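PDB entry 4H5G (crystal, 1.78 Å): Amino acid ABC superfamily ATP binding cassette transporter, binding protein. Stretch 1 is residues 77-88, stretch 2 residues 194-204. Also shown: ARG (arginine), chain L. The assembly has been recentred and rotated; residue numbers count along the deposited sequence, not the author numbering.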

# COMPACT_ATOMS: atom_id res chain seq x y z
N LEU A 77 -10.42 7.84 7.56
CA LEU A 77 -10.18 7.05 6.36
C LEU A 77 -8.91 6.24 6.58
O LEU A 77 -8.06 6.62 7.37
CB LEU A 77 -9.94 7.96 5.16
CG LEU A 77 -11.06 8.90 4.68
CD1 LEU A 77 -10.51 9.76 3.53
CD2 LEU A 77 -12.28 8.10 4.24
N ALA A 78 -8.77 5.14 5.86
CA ALA A 78 -7.47 4.46 5.79
C ALA A 78 -7.04 4.45 4.33
O ALA A 78 -7.82 4.06 3.45
CB ALA A 78 -7.57 3.05 6.34
N VAL A 79 -5.82 4.89 4.07
CA VAL A 79 -5.28 4.94 2.70
C VAL A 79 -3.86 4.42 2.80
O VAL A 79 -2.99 5.09 3.36
CB VAL A 79 -5.28 6.36 2.13
CG1 VAL A 79 -4.83 6.34 0.66
CG2 VAL A 79 -6.68 7.01 2.22
N ALA A 80 -3.63 3.22 2.29
CA ALA A 80 -2.32 2.58 2.47
C ALA A 80 -2.10 1.49 1.44
O ALA A 80 -1.67 0.39 1.78
CB ALA A 80 -2.21 2.00 3.88
N GLY A 81 -2.40 1.80 0.18
CA GLY A 81 -2.28 0.80 -0.88
C GLY A 81 -3.12 -0.42 -0.54
O GLY A 81 -2.71 -1.57 -0.71
N ILE A 82 -4.33 -0.16 -0.05
CA ILE A 82 -5.16 -1.22 0.52
C ILE A 82 -6.00 -1.91 -0.54
O ILE A 82 -6.86 -1.28 -1.16
CB ILE A 82 -6.12 -0.64 1.58
CG1 ILE A 82 -5.31 0.03 2.70
CG2 ILE A 82 -7.05 -1.74 2.12
CD1 ILE A 82 -6.19 0.80 3.71
N SER A 83 -5.77 -3.21 -0.72
CA SER A 83 -6.58 -4.03 -1.63
C SER A 83 -8.03 -4.14 -1.15
O SER A 83 -8.28 -4.54 -0.02
CB SER A 83 -5.97 -5.43 -1.74
OG SER A 83 -4.64 -5.39 -2.21
N ALA A 84 -8.99 -3.81 -2.01
CA ALA A 84 -10.40 -3.89 -1.62
C ALA A 84 -10.94 -5.32 -1.78
O ALA A 84 -11.69 -5.62 -2.72
CB ALA A 84 -11.23 -2.89 -2.42
N THR A 85 -10.57 -6.19 -0.85
CA THR A 85 -10.95 -7.61 -0.94
C THR A 85 -12.38 -7.86 -0.48
O THR A 85 -12.95 -7.08 0.27
CB THR A 85 -10.01 -8.48 -0.10
OG1 THR A 85 -10.24 -8.20 1.29
CG2 THR A 85 -8.54 -8.17 -0.44
N ASP A 86 -12.95 -8.98 -0.92
CA ASP A 86 -14.29 -9.36 -0.49
C ASP A 86 -14.36 -9.49 1.03
O ASP A 86 -15.34 -9.06 1.65
CB ASP A 86 -14.71 -10.67 -1.17
CG ASP A 86 -15.02 -10.50 -2.64
OD1 ASP A 86 -15.26 -9.36 -3.09
OD2 ASP A 86 -15.02 -11.52 -3.37
N GLU A 87 -13.32 -10.06 1.61
CA GLU A 87 -13.24 -10.26 3.06
C GLU A 87 -13.29 -8.92 3.78
O GLU A 87 -14.03 -8.71 4.74
CB GLU A 87 -11.95 -11.01 3.44
CG GLU A 87 -11.87 -12.46 2.95
CD GLU A 87 -11.93 -12.60 1.44
OE1 GLU A 87 -11.33 -11.75 0.73
OE2 GLU A 87 -12.58 -13.55 0.94
N ARG A 88 -12.49 -7.98 3.29
CA ARG A 88 -12.44 -6.67 3.92
C ARG A 88 -13.74 -5.91 3.72
O ARG A 88 -14.14 -5.11 4.57
CB ARG A 88 -11.25 -5.87 3.41
CG ARG A 88 -9.92 -6.38 3.97
CD ARG A 88 -8.75 -5.80 3.22
NE ARG A 88 -7.47 -6.23 3.79
CZ ARG A 88 -6.30 -5.95 3.24
NH1 ARG A 88 -6.26 -5.27 2.11
NH2 ARG A 88 -5.17 -6.36 3.82
N ARG L . -2.05 -4.23 -1.07
CA ARG L . -1.73 -5.10 0.08
C ARG L . -2.91 -5.22 1.02
O ARG L . -3.85 -4.41 1.00
CB ARG L . -0.51 -4.58 0.84
CG ARG L . -0.58 -3.10 1.23
CD ARG L . 0.57 -2.72 2.18
NE ARG L . 0.61 -1.27 2.42
CZ ARG L . 1.52 -0.64 3.16
NH1 ARG L . 1.47 0.68 3.30
NH2 ARG L . 2.48 -1.34 3.74
OXT ARG L . -2.96 -6.15 1.82
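Stretch 2, residues 194-204: MKDGDANAVAL

How does stretch 2 lie on stretch 1? It runs antiparallel to it, extended for much of its length, with Leu204 beside Leu77 and Asp198 beside Ala84. Two short ladders hold the backbones together. In the first, Ala78 and Ala203 form a hydrogen-bonded pair: Ala78 N donates to Ala203 O at 3.0 Å, and Ala203 N donates to Ala78 O at 3.0 Å, so both amides and both carbonyls of the pair are used. The second centres on Ser83 and Asn200, whose CA atoms lie 4.6 Å apart. Here the bonds flank the pair: Ala201 N donates to Ile82 O at 2.9 Å, and Ala84 N to Ala199 O at 3.0 Å. The same two carbonyls also receive CA-H...O contacts, from Asn200 CA to Ile82 O at 3.3 Å and from Ser83 CA to Ala199 O at 3.6 Å.

What happens between the ladders, where the register shifts by two residues? Stretch 1 loops away through Ala80 and Gly81, the latter with positive phi, and a water fills the gap. Water 1 accepts from Ala80 N and Ile82 N, each 3.0 Å from its oxygen, and donates to Ala201 O at 2.8 Å. It thus serves two amides and a carbonyl that the direct ladder bonds leave unpaired. The side chain of Asn200 also approaches this turn, but its OD1 stands 3.0 Å from Gly81 O and both are acceptors, so no hydrogen bond joins them; its ND2 is satisfied elsewhere in the structure.

How does the same turn meet the bound arginine? Two carbonyls of the turn, Ala80 O and Gly81 O, turn to the ligand, and so do the amide and hydroxyl of Ser83, as befits an amino acid binding protein. Ala80 O accepts from ARG NE at 2.9 Å, and Gly81 O from ARG N at 2.8 Å; ARG N also donates to Ser83 OG at 3.1 Å. Ser83 N donates to ARG O at 2.8 Å. Arg88 completes the grip on the carboxylate, with NH1 2.8 Å from ARG O and NH2 3.0 Å from ARG OXT, while NH1 also donates to Ser83 O at 3.0 Å.

Which side chains pack, and how does the contact end? Near the first ladder, Leu77 CD2 lies 3.6 Å from Leu204 CD2 and 3.9 Å from Val202 CG1, which Val79 CG2 also approaches at 3.8 Å. The small side chains of Ala84 and Ala201 meet CB to CB at 4.0 Å. Beyond them the contact turns polar. Thr85 caps the helix that follows, its OG1 accepting from Arg88 N at 3.0 Å, and Thr85 CG2 rests 3.4 Å from Asp198 OD2. That carboxylate oxygen receives a hydrogen bond from water 2 at 2.5 Å, and the water accepts from Asp86 N at 2.9 Å. Lys195 forms a salt bridge with Glu87, but its NZ is modelled too close to Glu87 OE1, at 2.4 Å, and Lys195 is poorly ordered.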

# COMPACT_ATOMS: atom_id res chain seq x y z
N MET A 194 -3.31 -14.20 -9.24
CA MET A 194 -3.92 -13.14 -8.43
C MET A 194 -5.45 -13.00 -8.46
O MET A 194 -6.10 -13.16 -9.51
CB MET A 194 -3.23 -11.78 -8.66
CG MET A 194 -3.36 -11.19 -10.04
SD MET A 194 -2.76 -9.49 -10.03
CE MET A 194 -3.38 -8.94 -8.44
N LYS A 195 -6.01 -12.69 -7.29
CA LYS A 195 -7.44 -12.51 -7.06
C LYS A 195 -8.00 -11.48 -8.04
O LYS A 195 -7.73 -10.29 -7.92
CB LYS A 195 -7.69 -12.07 -5.61
CG LYS A 195 -8.94 -12.67 -4.93
CD LYS A 195 -9.05 -12.26 -3.45
CE LYS A 195 -10.25 -12.92 -2.76
NZ LYS A 195 -10.53 -12.34 -1.40
N ASP A 196 -8.77 -11.96 -9.01
CA ASP A 196 -9.37 -11.09 -10.01
C ASP A 196 -10.20 -10.01 -9.33
O ASP A 196 -10.85 -10.25 -8.31
CB ASP A 196 -10.18 -11.91 -11.02
CG ASP A 196 -9.35 -13.02 -11.65
OD1 ASP A 196 -8.11 -12.95 -11.54
OD2 ASP A 196 -9.93 -13.95 -12.25
N GLY A 197 -10.14 -8.81 -9.88
CA GLY A 197 -10.56 -7.62 -9.16
C GLY A 197 -9.48 -7.28 -8.15
O GLY A 197 -8.30 -7.55 -8.37
N ASP A 198 -9.90 -6.69 -7.03
CA ASP A 198 -8.98 -6.27 -5.97
C ASP A 198 -7.92 -5.30 -6.45
O ASP A 198 -6.79 -5.66 -6.79
CB ASP A 198 -8.42 -7.47 -5.21
CG ASP A 198 -9.51 -8.34 -4.63
OD1 ASP A 198 -10.64 -8.27 -5.16
OD2 ASP A 198 -9.26 -9.07 -3.66
N ALA A 199 -8.34 -4.04 -6.48
CA ALA A 199 -7.52 -2.90 -6.79
C ALA A 199 -7.36 -2.16 -5.48
O ALA A 199 -8.06 -2.47 -4.51
CB ALA A 199 -8.25 -2.04 -7.79
N ASN A 200 -6.46 -1.18 -5.43
CA ASN A 200 -6.35 -0.30 -4.27
C ASN A 200 -7.54 0.62 -4.13
O ASN A 200 -7.98 1.22 -5.10
CB ASN A 200 -5.08 0.54 -4.40
CG ASN A 200 -3.85 -0.30 -4.54
OD1 ASN A 200 -3.43 -0.96 -3.58
ND2 ASN A 200 -3.28 -0.33 -5.75
N ALA A 201 -8.07 0.76 -2.91
CA ALA A 201 -9.15 1.71 -2.67
C ALA A 201 -9.00 2.32 -1.28
O ALA A 201 -8.24 1.84 -0.46
CB ALA A 201 -10.50 1.02 -2.82
N VAL A 202 -9.74 3.40 -1.04
CA VAL A 202 -9.73 4.06 0.27
C VAL A 202 -10.75 3.34 1.13
O VAL A 202 -11.87 3.13 0.68
CB VAL A 202 -10.16 5.53 0.10
CG1 VAL A 202 -10.34 6.20 1.48
CG2 VAL A 202 -9.15 6.31 -0.77
N ALA A 203 -10.37 2.96 2.35
CA ALA A 203 -11.30 2.29 3.27
C ALA A 203 -12.02 3.31 4.17
O ALA A 203 -11.41 4.29 4.61
CB ALA A 203 -10.56 1.25 4.12
N LEU A 204 -13.30 3.06 4.41
CA LEU A 204 -14.12 3.86 5.35
C LEU A 204 -14.88 2.93 6.27
O LEU A 204 -15.11 1.78 5.93
CB LEU A 204 -15.16 4.69 4.59
CG LEU A 204 -14.71 5.52 3.39
CD1 LEU A 204 -14.81 4.71 2.08
CD2 LEU A 204 -15.53 6.82 3.31
O HOH W 1 -5.61 2.52 0.21
O HOH W 2 -11.49 -10.14 -3.08